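Local coordinates for protein putative phosphatase (Bacteroides thetaiotaomicron, PDB 3KYA) that is a putative phosphatase of unconfirmed activity that binds zinc and joins an IPT/TIG domain to what appears to be a six-bladed beta-propeller, at residues 136-141 against 466-471. Sequence-based numbering, arbitrary orientation.
Sequences CGFSDN and HTIRTI
G137 and H466 are joined through a single water, and no direct hydrogen bond links the two segments. The amide N-H of G137 donates a hydrogen bond to water 1, with N 2.9 Å from the water. The same water is hydrogen-bonded to H466 O at 2.7 Å, and it sits in the plane of the F138 ring, at its edge. The G137 carbonyl O lies against H466 CB at 3.3 Å. The backbone angles of G137 (phi 148°, psi -112°) would press a side chain against the carbonyl of C136.

Two CH-pi contacts carry much of the side-chain packing. S139 CB lies over one face of the H466 imidazole, offset toward the rim, 3.8 Å from the ring centroid. ND1 of that imidazole is hydrogen-bonded to Q463 O, which helps set the turn of the ring. The second contact involves F138 and I468. F138 CG is anti to the carbonyl carbon (chi1 -52°), which puts it 4.0 Å from H466 O. The F138 and I468 side chains cross at about a right angle. I468 CG1 covers one face of the phenyl ring, 4.1 Å from its centroid.

H466 and T467 form a G1 beta bulge opposite D462, in the hairpin of strands 457-462 and 467-473. H466 takes the left-handed backbone conformation often filled by glycine. Strand 105-110 pairs with 467-473, consistent with propeller closure by both ends of the domain. The contact joins this blade, probably the closing one, to the loop leading into strand 141-147 of the next.

I468 also touches I156 of that next blade, while F138 packs on Y158 within its own. F138 O accepts a hydrogen bond from H461 NE2, a further link between the blades.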
ATOM      1  N   CYS A 136       0.945   5.624 -38.863  1.00 14.69           N
ATOM      2  CA  CYS A 136       2.132   5.872 -38.061  1.00 13.99           C
ATOM      3  C   CYS A 136       2.376   7.378 -37.944  1.00 13.50           C
ATOM      4  O   CYS A 136       1.761   8.174 -38.653  1.00 13.39           O
ATOM      5  CB  CYS A 136       3.349   5.165 -38.660  1.00 14.15           C
ATOM      6  SG  CYS A 136       3.685   5.556 -40.430  1.00 14.82           S
ATOM      7  N   GLY A 137       3.257   7.756 -37.022  1.00 12.53           N
ATOM      8  CA  GLY A 137       3.607   9.154 -36.787  1.00 13.08           C
ATOM      9  C   GLY A 137       3.916   9.280 -35.310  1.00 12.88           C
ATOM     10  O   GLY A 137       4.926   8.733 -34.842  1.00 12.73           O
ATOM     11  N   PHE A 138       3.056  10.008 -34.603  1.00 13.07           N
ATOM     12  CA  PHE A 138       3.073  10.127 -33.126  1.00 13.17           C
ATOM     13  C   PHE A 138       4.416  10.437 -32.454  1.00 13.84           C
ATOM     14  O   PHE A 138       4.587  10.103 -31.276  1.00 14.25           O
ATOM     15  CB  PHE A 138       2.577   8.792 -32.524  1.00 13.54           C
ATOM     16  CG  PHE A 138       1.258   8.315 -33.075  1.00 13.60           C
ATOM     17  CD1 PHE A 138       0.080   8.947 -32.715  1.00 14.53           C
ATOM     18  CD2 PHE A 138       1.196   7.228 -33.943  1.00 12.95           C
ATOM     19  CE1 PHE A 138      -1.135   8.526 -33.214  1.00 14.08           C
ATOM     20  CE2 PHE A 138      -0.039   6.783 -34.453  1.00 13.54           C
ATOM     21  CZ  PHE A 138      -1.197   7.431 -34.086  1.00 12.88           C
ATOM     22  N   SER A 139       5.312  11.143 -33.144  1.00 13.49           N
ATOM     23  CA  SER A 139       6.699  11.284 -32.666  1.00 13.88           C
ATOM     24  C   SER A 139       7.040  12.526 -31.848  1.00 13.89           C
ATOM     25  O   SER A 139       8.055  12.539 -31.138  1.00 14.17           O
ATOM     26  CB  SER A 139       7.652  11.152 -33.859  1.00 13.84           C
ATOM     27  OG  SER A 139       7.437  12.157 -34.830  1.00 13.83           O
ATOM     28  N   ASP A 140       6.204  13.552 -31.923  1.00 13.54           N
ATOM     29  CA  ASP A 140       6.413  14.751 -31.119  1.00 13.38           C
ATOM     30  C   ASP A 140       5.698  14.585 -29.789  1.00 13.39           C
ATOM     31  O   ASP A 140       4.777  13.772 -29.677  1.00 12.64           O
ATOM     32  CB  ASP A 140       5.884  15.963 -31.856  1.00 13.10           C
ATOM     33  CG  ASP A 140       6.605  16.192 -33.164  1.00 14.69           C
ATOM     34  OD1 ASP A 140       7.859  16.300 -33.160  1.00 15.17           O
ATOM     35  OD2 ASP A 140       5.916  16.256 -34.193  1.00 17.05           O
ATOM     36  N   ASN A 141       6.147  15.322 -28.772  1.00 13.17           N
ATOM     37  CA  ASN A 141       5.514  15.300 -27.449  1.00 13.16           C
ATOM     38  C   ASN A 141       4.033  15.668 -27.599  1.00 12.96           C
ATOM     39  O   ASN A 141       3.704  16.705 -28.191  1.00 12.76           O
ATOM     40  CB  ASN A 141       6.279  16.258 -26.524  1.00 13.24           C
ATOM     41  CG  ASN A 141       5.835  16.195 -25.063  1.00 13.49           C
ATOM     42  OD1 ASN A 141       4.661  16.274 -24.757  1.00 15.91           O
ATOM     43  ND2 ASN A 141       6.809  16.105 -24.153  1.00 14.18           N
ATOM     44  N   HIS A 466       6.514   5.980 -30.540  1.00 12.42           N
ATOM     45  CA  HIS A 466       5.691   6.440 -31.674  1.00 12.06           C
ATOM     46  C   HIS A 466       4.382   5.644 -31.791  1.00 11.84           C
ATOM     47  O   HIS A 466       3.890   5.345 -32.905  1.00 10.98           O
ATOM     48  CB  HIS A 466       6.451   6.408 -33.002  1.00 11.93           C
ATOM     49  CG  HIS A 466       7.797   7.075 -32.950  1.00 10.75           C
ATOM     50  ND1 HIS A 466       8.103   8.072 -32.047  1.00 10.08           N
ATOM     51  CD2 HIS A 466       8.883   6.950 -33.754  1.00 12.30           C
ATOM     52  CE1 HIS A 466       9.346   8.478 -32.251  1.00 12.01           C
ATOM     53  NE2 HIS A 466       9.837   7.820 -33.288  1.00  9.47           N
ATOM     54  N   THR A 467       3.806   5.349 -30.632  1.00 11.80           N
ATOM     55  CA  THR A 467       2.595   4.549 -30.530  1.00 11.47           C
ATOM     56  C   THR A 467       1.565   5.094 -29.539  1.00 11.90           C
ATOM     57  O   THR A 467       1.876   5.904 -28.634  1.00 11.39           O
ATOM     58  CB  THR A 467       2.929   3.123 -30.023  1.00 11.73           C
ATOM     59  OG1 THR A 467       3.752   3.213 -28.847  1.00 12.68           O
ATOM     60  CG2 THR A 467       3.686   2.313 -31.078  1.00 10.98           C
ATOM     61  N   ILE A 468       0.330   4.653 -29.750  1.00 10.85           N
ATOM     62  CA  ILE A 468      -0.732   4.840 -28.785  1.00 10.96           C
ATOM     63  C   ILE A 468      -0.873   3.463 -28.138  1.00 10.88           C
ATOM     64  O   ILE A 468      -1.076   2.460 -28.843  1.00 10.31           O
ATOM     65  CB  ILE A 468      -2.068   5.257 -29.402  1.00 10.93           C
ATOM     66  CG1 ILE A 468      -1.949   6.580 -30.175  1.00 11.41           C
ATOM     67  CG2 ILE A 468      -3.118   5.359 -28.315  1.00 10.40           C
ATOM     68  CD1 ILE A 468      -1.465   7.789 -29.346  1.00 10.67           C
ATOM     69  N   ARG A 469      -0.723   3.419 -26.812  1.00 10.76           N
ATOM     70  CA  ARG A 469      -0.811   2.200 -26.021  1.00 11.08           C
ATOM     71  C   ARG A 469      -2.129   2.200 -25.251  1.00 11.52           C
ATOM     72  O   ARG A 469      -2.766   3.245 -25.094  1.00 12.34           O
ATOM     73  CB  ARG A 469       0.337   2.103 -25.015  1.00 11.01           C
ATOM     74  CG  ARG A 469       1.722   2.332 -25.569  1.00  9.89           C
ATOM     75  CD  ARG A 469       2.193   1.225 -26.463  1.00 11.66           C
ATOM     76  NE  ARG A 469       2.467  -0.023 -25.752  1.00 12.28           N
ATOM     77  CZ  ARG A 469       3.583  -0.290 -25.076  1.00 11.76           C
ATOM     78  NH1 ARG A 469       4.558   0.611 -24.966  1.00 12.27           N
ATOM     79  NH2 ARG A 469       3.726  -1.481 -24.500  1.00 10.45           N
ATOM     80  N   THR A 470      -2.547   1.023 -24.809  1.00 12.46           N
ATOM     81  CA  THR A 470      -3.740   0.891 -24.000  1.00 12.63           C
ATOM     82  C   THR A 470      -3.388   0.213 -22.687  1.00 12.53           C
ATOM     83  O   THR A 470      -2.414  -0.529 -22.619  1.00 12.16           O
ATOM     84  CB  THR A 470      -4.830   0.031 -24.687  1.00 13.12           C
ATOM     85  OG1 THR A 470      -4.302  -1.259 -25.016  1.00 13.74           O
ATOM     86  CG2 THR A 470      -5.338   0.711 -25.953  1.00 13.00           C
ATOM     87  N   ILE A 471      -4.159   0.503 -21.642  1.00 12.68           N
ATOM     88  CA  ILE A 471      -4.085  -0.261 -20.394  1.00 12.43           C
ATOM     89  C   ILE A 471      -5.530  -0.630 -20.146  1.00 12.39           C
ATOM     90  O   ILE A 471      -6.375   0.248 -19.928  1.00 13.00           O
ATOM     91  CB  ILE A 471      -3.514   0.498 -19.210  1.00 12.89           C
ATOM     92  CG1 ILE A 471      -2.135   1.056 -19.567  1.00 13.42           C
ATOM     93  CG2 ILE A 471      -3.444  -0.457 -17.992  1.00 13.15           C
ATOM     94  CD1 ILE A 471      -1.490   1.951 -18.474  1.00 14.44           C
TER
HETATM   95  O   HOH W   1       4.312   5.467 -35.561  1.00 11.78           O